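Local coordinates for putative sugar binding protein (Geobacillus stearothermophilus, PDB 6GT9) that binds galactose, and probably glucose, in the cleft between two lobes, probably as the sugar-sensing component of a galactan utilization system, at residues Val131-Tyr136 / Thr293-Lys298; Ile158-Leu163 / Val188-Ser193; Ala166-Arg171 / Tyr218-Leu223; Thr241-Phe246 / Lys258-Ala263. All coordinates share one frame; numbering follows the deposited sequence.

Interaction 1 (Val131-Tyr136 / Thr293-Lys298); sequences VGTDNY and TNTETK
Asn294 reaches across to the carbonyl of Gly132 through its side-chain amide. Asn294 CG lies beside its own backbone N, anti to the carbonyl carbon (chi1 -73°). Asn294 ND2 donates to Gly132 O at 3.0 Å in an almost straight bond, with the acceptor in the amide plane. Thr295 N reaches Gly132 O from the opposite face of the carbonyl plane, at 3.2 Å and more bent (137°). Gly132 O is thus gripped by two donors. Just before this point the chains pair as parallel strands, and Gly132 N donates to Thr293 O at 3.1 Å.

Asp134 CB rests against the Asn294 amide, 3.9 Å from CG. The Asp134 carboxylate turns elsewhere: OD1 caps Tyr137 N at the start of helix 135-149. Thr295 CG2 meets Val131 CG1 at 4.1 Å, the two side chains crossing at about a right angle. Thr133 CG2, anti to its backbone N, packs on Thr297 CB at 3.7 Å. That torsion set leaves Thr133 OG1 beside the backbone N, where it bonds to Gln267 of the galactose site. One water joins Thr133 OG1, Thr295 OG1 and Glu296 O. A second water accepts from Asp134 N and donates to Thr295 O. Direct bonds therefore hold the two chains where they leave the sheet, and water carries much of the polar contact beyond, as both run on toward the other lobe.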
loop_
_atom_site.group_PDB
_atom_site.type_symbol
_atom_site.label_atom_id
_atom_site.label_comp_id
_atom_site.label_asym_id
_atom_site.label_seq_id
_atom_site.Cartn_x
_atom_site.Cartn_y
_atom_site.Cartn_z
ATOM N N VAL A 131 6.191 -1.032 10.645
ATOM C CA VAL A 131 5.035 -1.933 10.722
ATOM C C VAL A 131 4.330 -1.898 9.374
ATOM O O VAL A 131 3.771 -0.868 8.985
ATOM C CB VAL A 131 4.055 -1.565 11.842
ATOM C CG1 VAL A 131 3.021 -2.675 12.006
ATOM C CG2 VAL A 131 4.793 -1.327 13.149
ATOM N N GLY A 132 4.323 -3.017 8.672
ATOM C CA GLY A 132 3.670 -3.035 7.378
ATOM C C GLY A 132 3.950 -4.344 6.685
ATOM O O GLY A 132 4.707 -5.192 7.170
ATOM N N THR A 133 3.314 -4.493 5.539
ATOM C CA THR A 133 3.528 -5.671 4.716
ATOM C C THR A 133 4.990 -5.762 4.300
ATOM O O THR A 133 5.678 -4.751 4.136
ATOM C CB THR A 133 2.615 -5.612 3.488
ATOM O OG1 THR A 133 1.248 -5.538 3.910
ATOM C CG2 THR A 133 2.796 -6.839 2.595
ATOM N N ASP A 134 5.481 -7.000 4.176
ATOM C CA ASP A 134 6.673 -7.273 3.385
ATOM C C ASP A 134 6.312 -7.091 1.912
ATOM O O ASP A 134 5.809 -8.018 1.265
ATOM C CB ASP A 134 7.194 -8.688 3.659
ATOM C CG ASP A 134 8.469 -9.005 2.896
ATOM O OD1 ASP A 134 8.732 -8.378 1.856
ATOM O OD2 ASP A 134 9.229 -9.885 3.342
ATOM N N ASN A 135 6.587 -5.906 1.364
ATOM C CA ASN A 135 6.017 -5.545 0.063
ATOM C C ASN A 135 6.633 -6.340 -1.088
ATOM O O ASN A 135 5.925 -6.705 -2.036
ATOM C CB ASN A 135 6.165 -4.042 -0.159
ATOM C CG ASN A 135 5.187 -3.264 0.667
ATOM O OD1 ASN A 135 3.972 -3.481 0.556
ATOM N ND2 ASN A 135 5.690 -2.369 1.527
ATOM N N TYR A 136 7.947 -6.597 -1.037
ATOM C CA TYR A 136 8.563 -7.452 -2.047
ATOM C C TYR A 136 7.876 -8.806 -2.086
ATOM O O TYR A 136 7.530 -9.321 -3.156
ATOM C CB TYR A 136 10.059 -7.651 -1.773
ATOM C CG TYR A 136 10.672 -8.637 -2.771
ATOM C CD1 TYR A 136 11.157 -8.196 -3.996
ATOM C CD2 TYR A 136 10.725 -10.004 -2.506
ATOM C CE1 TYR A 136 11.698 -9.085 -4.928
ATOM C CE2 TYR A 136 11.261 -10.904 -3.439
ATOM C CZ TYR A 136 11.751 -10.430 -4.643
ATOM O OH TYR A 136 12.284 -11.291 -5.584
ATOM N N THR A 293 8.118 -5.334 11.947
ATOM C CA THR A 293 6.932 -6.141 12.216
ATOM C C THR A 293 6.150 -6.224 10.910
ATOM O O THR A 293 5.495 -5.252 10.516
ATOM C CB THR A 293 6.081 -5.538 13.339
ATOM O OG1 THR A 293 6.838 -5.487 14.559
ATOM C CG2 THR A 293 4.825 -6.380 13.577
ATOM N N ASN A 294 6.213 -7.375 10.231
ATOM C CA ASN A 294 5.488 -7.555 8.973
ATOM C C ASN A 294 4.100 -8.101 9.272
ATOM O O ASN A 294 3.961 -9.249 9.710
ATOM C CB ASN A 294 6.221 -8.500 8.027
ATOM C CG ASN A 294 7.443 -7.876 7.418
ATOM O OD1 ASN A 294 8.502 -8.501 7.375
ATOM N ND2 ASN A 294 7.318 -6.630 6.956
ATOM N N THR A 295 3.076 -7.291 9.016
ATOM C CA THR A 295 1.717 -7.775 9.154
ATOM C C THR A 295 1.408 -8.782 8.042
ATOM O O THR A 295 2.074 -8.827 6.999
ATOM C CB THR A 295 0.731 -6.605 9.160
ATOM O OG1 THR A 295 0.996 -5.728 8.058
ATOM C CG2 THR A 295 0.882 -5.799 10.476
ATOM N N GLU A 296 0.397 -9.613 8.298
ATOM C CA GLU A 296 0.069 -10.745 7.424
ATOM C C GLU A 296 -0.180 -10.307 5.981
ATOM O O GLU A 296 -0.809 -9.278 5.731
ATOM C CB GLU A 296 -1.178 -11.447 7.971
ATOM C CG GLU A 296 -1.831 -12.464 7.052
ATOM C CD GLU A 296 -1.165 -13.829 7.137
ATOM O OE1 GLU A 296 0.068 -13.875 7.344
ATOM O OE2 GLU A 296 -1.871 -14.857 7.013
ATOM N N THR A 297 0.324 -11.098 5.023
ATOM C CA THR A 297 -0.054 -10.951 3.621
ATOM C C THR A 297 -0.196 -12.343 3.016
ATOM O O THR A 297 0.502 -13.287 3.411
ATOM C CB THR A 297 0.956 -10.093 2.806
ATOM O OG1 THR A 297 0.427 -9.804 1.492
ATOM C CG2 THR A 297 2.296 -10.793 2.651
ATOM N N LYS A 298 -1.138 -12.470 2.086
ATOM C CA LYS A 298 -1.459 -13.751 1.449
ATOM C C LYS A 298 -2.414 -13.474 0.303
ATOM O O LYS A 298 -3.181 -12.509 0.348
ATOM C CB LYS A 298 -2.114 -14.726 2.428
ATOM C CG LYS A 298 -3.414 -14.203 3.020
ATOM C CD LYS A 298 -4.257 -15.316 3.625
ATOM C CE LYS A 298 -4.940 -14.856 4.906
ATOM N NZ LYS A 298 -5.979 -15.812 5.394
HETATM O O HOH W 1 -0.273 -6.548 5.882
HETATM O O HOH W 2 4.267 -9.273 5.003
#

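Interaction 2 (Ile158-Leu163 / Val188-Ser193); sequences IITGSL and VAIEES
Leu163 N donates to Glu192 OE2 at 2.8 Å, meeting the carboxylate from above its plane. Glu192 CG lies beside the backbone N, anti to the carbonyl carbon (chi1 -61°), and the chain is extended beyond it. This carries the carboxylate to the turn after strand 154-160. Four backbone bonds join the strands themselves. Ile158 N donates to Ala189 O at 2.8 Å, and Glu191 N to Ile158 O. Thr160 N then donates to Glu191 O, and Ser193 N to Thr160 O at 2.9 Å.

This is the parallel pairing within a beta-alpha-beta unit, with helix 166-179 as the connection. Strand 185-192 lies at one edge of its sheet, and the turn at Gly161 and Ser162 lies close to the sugar site.

Leu163 CG sits 3.4 Å from Glu192 CD, and the two side chains cross at about a right angle. Leucine carbons thus pack against the acid that its own N-H holds. On the same face Ile158 and Ile190 lie side by side, pointing the same way, with Ile158 CB 4.0 Å from Ile190 CG1. Ile159 CG2 touches Ser193 CB at 3.7 Å on the other face, near helix 197-210. Ser193 OG bonds to Asp224.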
loop_
_atom_site.group_PDB
_atom_site.type_symbol
_atom_site.label_atom_id
_atom_site.label_comp_id
_atom_site.label_asym_id
_atom_site.label_seq_id
_atom_site.Cartn_x
_atom_site.Cartn_y
_atom_site.Cartn_z
ATOM N N ILE A 158 0.403 -4.406 -16.132
ATOM C CA ILE A 158 0.534 -4.031 -14.728
ATOM C C ILE A 158 0.048 -2.605 -14.576
ATOM O O ILE A 158 0.446 -1.720 -15.343
ATOM C CB ILE A 158 1.985 -4.138 -14.226
ATOM C CG1 ILE A 158 2.464 -5.581 -14.284
ATOM C CG2 ILE A 158 2.106 -3.554 -12.791
ATOM C CD1 ILE A 158 3.907 -5.783 -13.801
ATOM N N ILE A 159 -0.831 -2.389 -13.613
ATOM C CA ILE A 159 -1.168 -1.049 -13.158
ATOM C C ILE A 159 -0.622 -0.897 -11.741
ATOM O O ILE A 159 -0.898 -1.722 -10.863
ATOM C CB ILE A 159 -2.679 -0.804 -13.260
ATOM C CG1 ILE A 159 -3.080 -0.986 -14.734
ATOM C CG2 ILE A 159 -3.050 0.572 -12.752
ATOM C CD1 ILE A 159 -4.473 -0.643 -15.047
ATOM N N THR A 160 0.190 0.135 -11.532
ATOM C CA THR A 160 0.865 0.354 -10.266
ATOM C C THR A 160 0.549 1.766 -9.781
ATOM O O THR A 160 0.259 2.661 -10.577
ATOM C CB THR A 160 2.389 0.116 -10.412
ATOM O OG1 THR A 160 3.018 0.103 -9.125
ATOM C CG2 THR A 160 3.042 1.181 -11.285
ATOM N N GLY A 161 0.579 1.953 -8.462
ATOM C CA GLY A 161 0.252 3.265 -7.911
ATOM C C GLY A 161 1.154 4.370 -8.429
ATOM O O GLY A 161 0.687 5.466 -8.749
ATOM N N SER A 162 2.454 4.100 -8.515
ATOM C CA SER A 162 3.430 5.026 -9.077
ATOM C C SER A 162 4.726 4.263 -9.289
ATOM O O SER A 162 4.955 3.227 -8.665
ATOM C CB SER A 162 3.663 6.245 -8.167
ATOM O OG SER A 162 4.209 5.870 -6.917
ATOM N N LEU A 163 5.578 4.799 -10.162
ATOM C CA LEU A 163 6.865 4.177 -10.453
ATOM C C LEU A 163 7.952 4.564 -9.466
ATOM O O LEU A 163 9.035 3.966 -9.497
ATOM C CB LEU A 163 7.326 4.550 -11.861
ATOM C CG LEU A 163 6.400 4.059 -12.965
ATOM C CD1 LEU A 163 6.816 4.634 -14.313
ATOM C CD2 LEU A 163 6.384 2.542 -12.993
ATOM N N VAL A 188 3.700 -6.880 -20.941
ATOM C CA VAL A 188 3.737 -6.028 -22.125
ATOM C C VAL A 188 3.439 -4.576 -21.815
ATOM O O VAL A 188 3.513 -3.735 -22.725
ATOM C CB VAL A 188 2.781 -6.545 -23.212
ATOM C CG1 VAL A 188 3.118 -7.987 -23.551
ATOM C CG2 VAL A 188 1.347 -6.429 -22.748
ATOM N N ALA A 189 3.093 -4.246 -20.574
ATOM C CA ALA A 189 2.743 -2.872 -20.253
ATOM C C ALA A 189 2.770 -2.691 -18.743
ATOM O O ALA A 189 2.375 -3.592 -17.996
ATOM C CB ALA A 189 1.360 -2.512 -20.820
ATOM N N ILE A 190 3.271 -1.533 -18.308
ATOM C CA ILE A 190 3.241 -1.092 -16.914
ATOM C C ILE A 190 2.834 0.378 -16.926
ATOM O O ILE A 190 3.501 1.196 -17.569
ATOM C CB ILE A 190 4.605 -1.273 -16.209
ATOM C CG1 ILE A 190 5.106 -2.715 -16.360
ATOM C CG2 ILE A 190 4.524 -0.885 -14.733
ATOM C CD1 ILE A 190 6.443 -3.000 -15.694
ATOM N N GLU A 191 1.731 0.713 -16.247
ATOM C CA GLU A 191 1.214 2.077 -16.209
ATOM C C GLU A 191 0.885 2.487 -14.775
ATOM O O GLU A 191 0.602 1.652 -13.915
ATOM C CB GLU A 191 -0.039 2.233 -17.086
ATOM C CG GLU A 191 0.165 1.821 -18.547
ATOM C CD GLU A 191 0.926 2.855 -19.368
ATOM O OE1 GLU A 191 1.097 3.998 -18.885
ATOM O OE2 GLU A 191 1.356 2.523 -20.498
ATOM N N GLU A 192 0.908 3.798 -14.535
ATOM C CA GLU A 192 0.656 4.387 -13.225
ATOM C C GLU A 192 -0.790 4.853 -13.101
ATOM O O GLU A 192 -1.336 5.478 -14.015
ATOM C CB GLU A 192 1.581 5.576 -12.988
ATOM C CG GLU A 192 3.046 5.220 -13.006
ATOM C CD GLU A 192 3.929 6.442 -12.871
ATOM O OE1 GLU A 192 4.217 7.082 -13.907
ATOM O OE2 GLU A 192 4.327 6.768 -11.732
ATOM N N SER A 193 -1.392 4.579 -11.948
ATOM C CA SER A 193 -2.762 4.992 -11.669
ATOM C C SER A 193 -2.855 6.211 -10.755
ATOM O O SER A 193 -3.947 6.765 -10.610
ATOM C CB SER A 193 -3.534 3.838 -11.025
ATOM O OG SER A 193 -3.034 3.592 -9.709
#

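Interaction 3 (Ala166-Arg171 / Tyr218-Leu223); sequences AHQQLR and YGTSAL. With GAL (beta-D-galactopyranose), chain E.
Gln168 and Arg171 make a buried polar contact with Tyr218 and Thr220. It joins the first turns of helix 166-179 to the end of strand 216-219, beside the bound galactose. Thr220 OG1 donates to Gln168 OE1 at 2.6 Å, from above the amide carbonyl plane. Gln168 bends at chi2 (-58°), and its NE2 donates to Thr220 O while lying over the centre of the His167 ring. OE1 also accepts from Gly161 N. An alanine in place of Gln168 would probably leave Thr220 OG1 and Gly161 N without this acceptor and open a gap over the His167 ring.

Arg171 is extended from CG to NE. Its NH1 donates to Thr220 O at 2.9 Å, in the guanidinium plane, and to galactose O1. The Thr220 carbonyl thus helps position the Arg171 guanidinium from the second shell. Its NH2 serves galactose O2 at 3.1 Å and also Asn135. Tyr218 OH donates to Arg171 O at 2.7 Å, from above the carbonyl plane. His167 NE2 donates to galactose O3 at 3.2 Å, and Ala222 N to the ring oxygen O5. Such a cleft site, built from strand ends and helix starts, is typical of sugar-binding proteins of the periplasmic-binding-protein fold.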
loop_
_atom_site.group_PDB
_atom_site.type_symbol
_atom_site.label_atom_id
_atom_site.label_comp_id
_atom_site.label_asym_id
_atom_site.label_seq_id
_atom_site.Cartn_x
_atom_site.Cartn_y
_atom_site.Cartn_z
ATOM N N ALA A 166 8.185 3.353 -3.029
ATOM C CA ALA A 166 8.994 2.189 -2.715
ATOM C C ALA A 166 8.156 0.920 -2.615
ATOM O O ALA A 166 8.586 -0.139 -3.077
ATOM C CB ALA A 166 9.769 2.441 -1.415
ATOM N N HIS A 167 6.965 0.988 -2.006
ATOM C CA HIS A 167 6.167 -0.233 -1.863
ATOM C C HIS A 167 5.630 -0.703 -3.207
ATOM O O HIS A 167 5.527 -1.911 -3.454
ATOM C CB HIS A 167 5.018 -0.044 -0.862
ATOM C CG HIS A 167 4.048 1.053 -1.193
ATOM N ND1 HIS A 167 4.403 2.211 -1.852
ATOM C CD2 HIS A 167 2.745 1.205 -0.852
ATOM C CE1 HIS A 167 3.353 3.013 -1.937
ATOM N NE2 HIS A 167 2.335 2.428 -1.334
ATOM N N GLN A 168 5.301 0.241 -4.086
ATOM C CA GLN A 168 4.881 -0.108 -5.440
ATOM C C GLN A 168 6.019 -0.751 -6.212
ATOM O O GLN A 168 5.826 -1.772 -6.885
ATOM C CB GLN A 168 4.371 1.143 -6.160
ATOM C CG GLN A 168 3.180 1.777 -5.463
ATOM C CD GLN A 168 2.022 0.805 -5.337
ATOM O OE1 GLN A 168 1.326 0.531 -6.312
ATOM N NE2 GLN A 168 1.827 0.258 -4.136
ATOM N N GLN A 169 7.217 -0.165 -6.133
ATOM C CA GLN A 169 8.367 -0.757 -6.812
ATOM C C GLN A 169 8.611 -2.177 -6.331
ATOM O O GLN A 169 8.877 -3.082 -7.138
ATOM C CB GLN A 169 9.611 0.102 -6.586
ATOM C CG GLN A 169 9.651 1.403 -7.382
ATOM C CD GLN A 169 10.778 2.320 -6.918
ATOM O OE1 GLN A 169 11.508 1.998 -5.982
ATOM N NE2 GLN A 169 10.912 3.467 -7.564
ATOM N N LEU A 170 8.505 -2.400 -5.021
ATOM C CA LEU A 170 8.803 -3.723 -4.486
ATOM C C LEU A 170 7.753 -4.752 -4.904
ATOM O O LEU A 170 8.096 -5.906 -5.187
ATOM C CB LEU A 170 8.936 -3.655 -2.961
ATOM C CG LEU A 170 10.202 -2.992 -2.404
ATOM C CD1 LEU A 170 10.098 -2.847 -0.880
ATOM C CD2 LEU A 170 11.444 -3.799 -2.748
ATOM N N ARG A 171 6.474 -4.357 -4.957
ATOM C CA ARG A 171 5.417 -5.295 -5.351
ATOM C C ARG A 171 5.498 -5.642 -6.831
ATOM O O ARG A 171 5.154 -6.764 -7.233
ATOM C CB ARG A 171 4.039 -4.715 -5.032
ATOM C CG ARG A 171 3.785 -4.507 -3.549
ATOM C CD ARG A 171 2.567 -3.621 -3.308
ATOM N NE ARG A 171 2.493 -3.250 -1.898
ATOM C CZ ARG A 171 1.511 -2.555 -1.336
ATOM N NH1 ARG A 171 0.485 -2.121 -2.064
ATOM N NH2 ARG A 171 1.582 -2.276 -0.034
ATOM N N TYR A 218 -2.427 -7.081 -13.414
ATOM C CA TYR A 218 -1.916 -7.104 -12.046
ATOM C C TYR A 218 -1.936 -5.675 -11.521
ATOM O O TYR A 218 -1.238 -4.815 -12.062
ATOM C CB TYR A 218 -0.494 -7.663 -12.013
ATOM C CG TYR A 218 0.275 -7.492 -10.714
ATOM C CD1 TYR A 218 -0.325 -7.731 -9.482
ATOM C CD2 TYR A 218 1.620 -7.160 -10.729
ATOM C CE1 TYR A 218 0.384 -7.610 -8.290
ATOM C CE2 TYR A 218 2.343 -7.036 -9.547
ATOM C CZ TYR A 218 1.726 -7.277 -8.332
ATOM O OH TYR A 218 2.451 -7.160 -7.164
ATOM N N GLY A 219 -2.740 -5.419 -10.493
ATOM C CA GLY A 219 -2.786 -4.109 -9.842
ATOM C C GLY A 219 -2.059 -4.183 -8.511
ATOM O O GLY A 219 -2.185 -5.170 -7.785
ATOM N N THR A 220 -1.279 -3.143 -8.196
ATOM C CA THR A 220 -0.407 -3.218 -7.030
ATOM C C THR A 220 -0.824 -2.302 -5.894
ATOM O O THR A 220 -0.106 -2.228 -4.894
ATOM C CB THR A 220 1.051 -2.918 -7.413
ATOM O OG1 THR A 220 1.193 -1.543 -7.810
ATOM C CG2 THR A 220 1.494 -3.825 -8.561
ATOM N N SER A 221 -1.950 -1.599 -6.018
ATOM C CA SER A 221 -2.452 -0.772 -4.932
ATOM C C SER A 221 -3.965 -0.930 -4.872
ATOM O O SER A 221 -4.578 -1.548 -5.745
ATOM C CB SER A 221 -2.016 0.692 -5.095
ATOM O OG SER A 221 -2.646 1.321 -6.201
ATOM N N ALA A 222 -4.574 -0.341 -3.838
ATOM C CA ALA A 222 -5.879 -0.811 -3.371
ATOM C C ALA A 222 -7.019 -0.578 -4.357
ATOM O O ALA A 222 -8.026 -1.294 -4.285
ATOM C CB ALA A 222 -6.229 -0.154 -2.039
ATOM N N LEU A 223 -6.902 0.394 -5.262
ATOM C CA LEU A 223 -7.986 0.734 -6.181
ATOM C C LEU A 223 -7.715 0.299 -7.617
ATOM O O LEU A 223 -8.583 0.476 -8.483
ATOM C CB LEU A 223 -8.247 2.249 -6.131
ATOM C CG LEU A 223 -8.572 2.761 -4.726
ATOM C CD1 LEU A 223 -8.583 4.290 -4.661
ATOM C CD2 LEU A 223 -9.897 2.186 -4.231
HETATM C C1 GAL E . -2.409 0.098 -0.861
HETATM C C2 GAL E . -1.125 0.670 -0.293
HETATM C C3 GAL E . -1.345 2.075 0.297
HETATM C C4 GAL E . -1.948 2.993 -0.753
HETATM C C5 GAL E . -3.184 2.359 -1.369
HETATM C C6 GAL E . -3.724 3.157 -2.559
HETATM O O1 GAL E . -2.157 -1.178 -1.416
HETATM O O2 GAL E . -0.608 -0.168 0.750
HETATM O O3 GAL E . -0.118 2.639 0.644
HETATM O O4 GAL E . -0.991 3.268 -1.781
HETATM O O5 GAL E . -2.937 0.984 -1.869
HETATM O O6 GAL E . -5.046 2.771 -2.865
#

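Interaction 4 (Thr241-Phe246 / Lys258-Ala263); sequences TYIIGF and KGTIAA
Ile243 and Ile261 meet at the apolar centre, with Ile243 CG2 4.1 Å from Ile261 CG1. Ala225 of helix 224-235 touches both side chains. Ile244 points to the other side of its strand, where its CD1 lies 3.9 Å from Ala263 CB. Ile244 CG1 is anti to the backbone N (chi1 -179°) and also meets that methyl. Tyr242 CE1 touches Ala262 CB at 3.5 Å, the methyl approaching the ring obliquely. The Tyr242 hydroxyl goes on to bond Asp149. An alanine in place of Tyr242 would probably leave Asp149 without this partner and uncover the Ala262 methyl.

The backbone bonds lie further out. Ala262 N donates to Ile243 O at 2.9 Å, in the carbonyl plane, and Ala263 N adds a weak bond to the same oxygen. Gly245 N donates to Ala263 O at 3.1 Å, so the chains pair as parallel strands here. At the polar edge a water accepts from Ile243 N, 3.0 Å away, and donates to Thr241 O and Thr260 O. Water thus bridges the two segments where they are still apart, and direct backbone bonds take over as strand 263-266 begins.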
loop_
_atom_site.group_PDB
_atom_site.type_symbol
_atom_site.label_atom_id
_atom_site.label_comp_id
_atom_site.label_asym_id
_atom_site.label_seq_id
_atom_site.Cartn_x
_atom_site.Cartn_y
_atom_site.Cartn_z
ATOM N N THR A 241 -10.632 -12.271 -18.819
ATOM C CA THR A 241 -9.414 -11.563 -18.496
ATOM C C THR A 241 -9.107 -11.866 -17.049
ATOM O O THR A 241 -9.957 -11.761 -16.250
ATOM C CB THR A 241 -9.682 -10.068 -18.621
ATOM O OG1 THR A 241 -9.997 -9.770 -19.957
ATOM C CG2 THR A 241 -8.516 -9.245 -18.202
ATOM N N TYR A 242 -7.875 -12.239 -16.758
ATOM C CA TYR A 242 -7.445 -12.559 -15.403
ATOM C C TYR A 242 -7.016 -11.282 -14.691
ATOM O O TYR A 242 -6.179 -10.533 -15.199
ATOM C CB TYR A 242 -6.296 -13.568 -15.427
ATOM C CG TYR A 242 -5.770 -13.965 -14.058
ATOM C CD1 TYR A 242 -6.320 -15.031 -13.358
ATOM C CD2 TYR A 242 -4.713 -13.271 -13.469
ATOM C CE1 TYR A 242 -5.835 -15.392 -12.097
ATOM C CE2 TYR A 242 -4.221 -13.626 -12.214
ATOM C CZ TYR A 242 -4.784 -14.683 -11.533
ATOM O OH TYR A 242 -4.286 -15.044 -10.288
ATOM N N ILE A 243 -7.582 -11.033 -13.516
ATOM C CA ILE A 243 -7.238 -9.847 -12.728
ATOM C C ILE A 243 -6.782 -10.292 -11.350
ATOM O O ILE A 243 -7.545 -10.937 -10.622
ATOM C CB ILE A 243 -8.417 -8.875 -12.594
ATOM C CG1 ILE A 243 -8.936 -8.461 -13.961
ATOM C CG2 ILE A 243 -7.984 -7.633 -11.815
ATOM C CD1 ILE A 243 -10.156 -7.565 -13.879
ATOM N N ILE A 244 -5.562 -9.915 -10.969
ATOM C CA ILE A 244 -5.125 -10.030 -9.584
ATOM C C ILE A 244 -4.779 -8.628 -9.090
ATOM O O ILE A 244 -4.035 -7.892 -9.750
ATOM C CB ILE A 244 -3.953 -11.022 -9.410
ATOM C CG1 ILE A 244 -3.550 -11.121 -7.919
ATOM C CG2 ILE A 244 -2.786 -10.667 -10.307
ATOM C CD1 ILE A 244 -2.703 -12.349 -7.550
ATOM N N GLY A 245 -5.376 -8.238 -7.973
ATOM C CA GLY A 245 -5.138 -6.914 -7.411
ATOM C C GLY A 245 -4.673 -6.955 -5.972
ATOM O O GLY A 245 -4.302 -8.019 -5.471
ATOM N N PHE A 246 -4.681 -5.800 -5.299
ATOM C CA PHE A 246 -4.258 -5.670 -3.914
ATOM C C PHE A 246 -5.421 -5.239 -3.031
ATOM O O PHE A 246 -6.319 -4.514 -3.463
ATOM C CB PHE A 246 -3.107 -4.656 -3.759
ATOM C CG PHE A 246 -1.762 -5.300 -3.539
ATOM C CD1 PHE A 246 -1.101 -5.926 -4.583
ATOM C CD2 PHE A 246 -1.180 -5.300 -2.284
ATOM C CE1 PHE A 246 0.126 -6.520 -4.391
ATOM C CE2 PHE A 246 0.050 -5.908 -2.072
ATOM C CZ PHE A 246 0.703 -6.524 -3.138
ATOM N N LYS A 258 -18.222 -11.715 -7.852
ATOM C CA LYS A 258 -18.782 -11.764 -9.196
ATOM C C LYS A 258 -17.921 -12.552 -10.168
ATOM O O LYS A 258 -18.400 -12.878 -11.261
ATOM C CB LYS A 258 -18.977 -10.353 -9.744
ATOM C CG LYS A 258 -20.269 -9.685 -9.308
ATOM C CD LYS A 258 -20.222 -8.171 -9.505
ATOM C CE LYS A 258 -20.786 -7.725 -10.848
ATOM N NZ LYS A 258 -20.058 -8.323 -12.002
ATOM N N GLY A 259 -16.674 -12.854 -9.812
ATOM C CA GLY A 259 -15.763 -13.536 -10.708
ATOM C C GLY A 259 -14.974 -12.627 -11.624
ATOM O O GLY A 259 -14.072 -13.109 -12.319
ATOM N N THR A 260 -15.276 -11.325 -11.632
ATOM C CA THR A 260 -14.549 -10.386 -12.481
ATOM C C THR A 260 -13.083 -10.295 -12.077
ATOM O O THR A 260 -12.190 -10.322 -12.931
ATOM C CB THR A 260 -15.203 -9.012 -12.410
ATOM O OG1 THR A 260 -16.614 -9.144 -12.628
ATOM C CG2 THR A 260 -14.601 -8.092 -13.449
ATOM N N ILE A 261 -12.818 -10.146 -10.768
ATOM C CA ILE A 261 -11.473 -10.262 -10.210
ATOM C C ILE A 261 -11.248 -11.705 -9.786
ATOM O O ILE A 261 -12.133 -12.342 -9.209
ATOM C CB ILE A 261 -11.287 -9.282 -9.031
ATOM C CG1 ILE A 261 -11.359 -7.843 -9.561
ATOM C CG2 ILE A 261 -9.981 -9.542 -8.297
ATOM C CD1 ILE A 261 -11.188 -6.764 -8.498
ATOM N N ALA A 262 -10.062 -12.234 -10.083
ATOM C CA ALA A 262 -9.735 -13.617 -9.748
ATOM C C ALA A 262 -9.052 -13.769 -8.396
ATOM O O ALA A 262 -9.205 -14.810 -7.737
ATOM C CB ALA A 262 -8.830 -14.217 -10.826
ATOM N N ALA A 263 -8.282 -12.774 -7.964
ATOM C CA ALA A 263 -7.515 -12.938 -6.740
ATOM C C ALA A 263 -7.136 -11.566 -6.221
ATOM O O ALA A 263 -7.177 -10.576 -6.952
ATOM C CB ALA A 263 -6.257 -13.770 -6.971
HETATM O O HOH W 3 -10.285 -12.414 -13.470
#

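In the fold
From the N terminus, the chain enters interaction 1 at the end of strand 129-132. That contact closes only near the C terminus, at 293-298, so the other three fall within its long loop. Interaction 2 opens next, on strand 154-160. Interaction 3 opens at helix 166-179, before interaction 2 closes at 188-193, and itself closes at 218-223. These two cross, and Leu163 O accepts from Gln169 NE2 between them. Interaction 4 follows in series, opening at 241-246 and closing at 258-263 after helix 250-258. Interactions 2, 3 and 4 share one lobe's sheet; Gly219 N bonds to Ile244 O there. Interaction 1 pairs two segments leaving the other sheet for that lobe, and Asn135 joins it to Arg171.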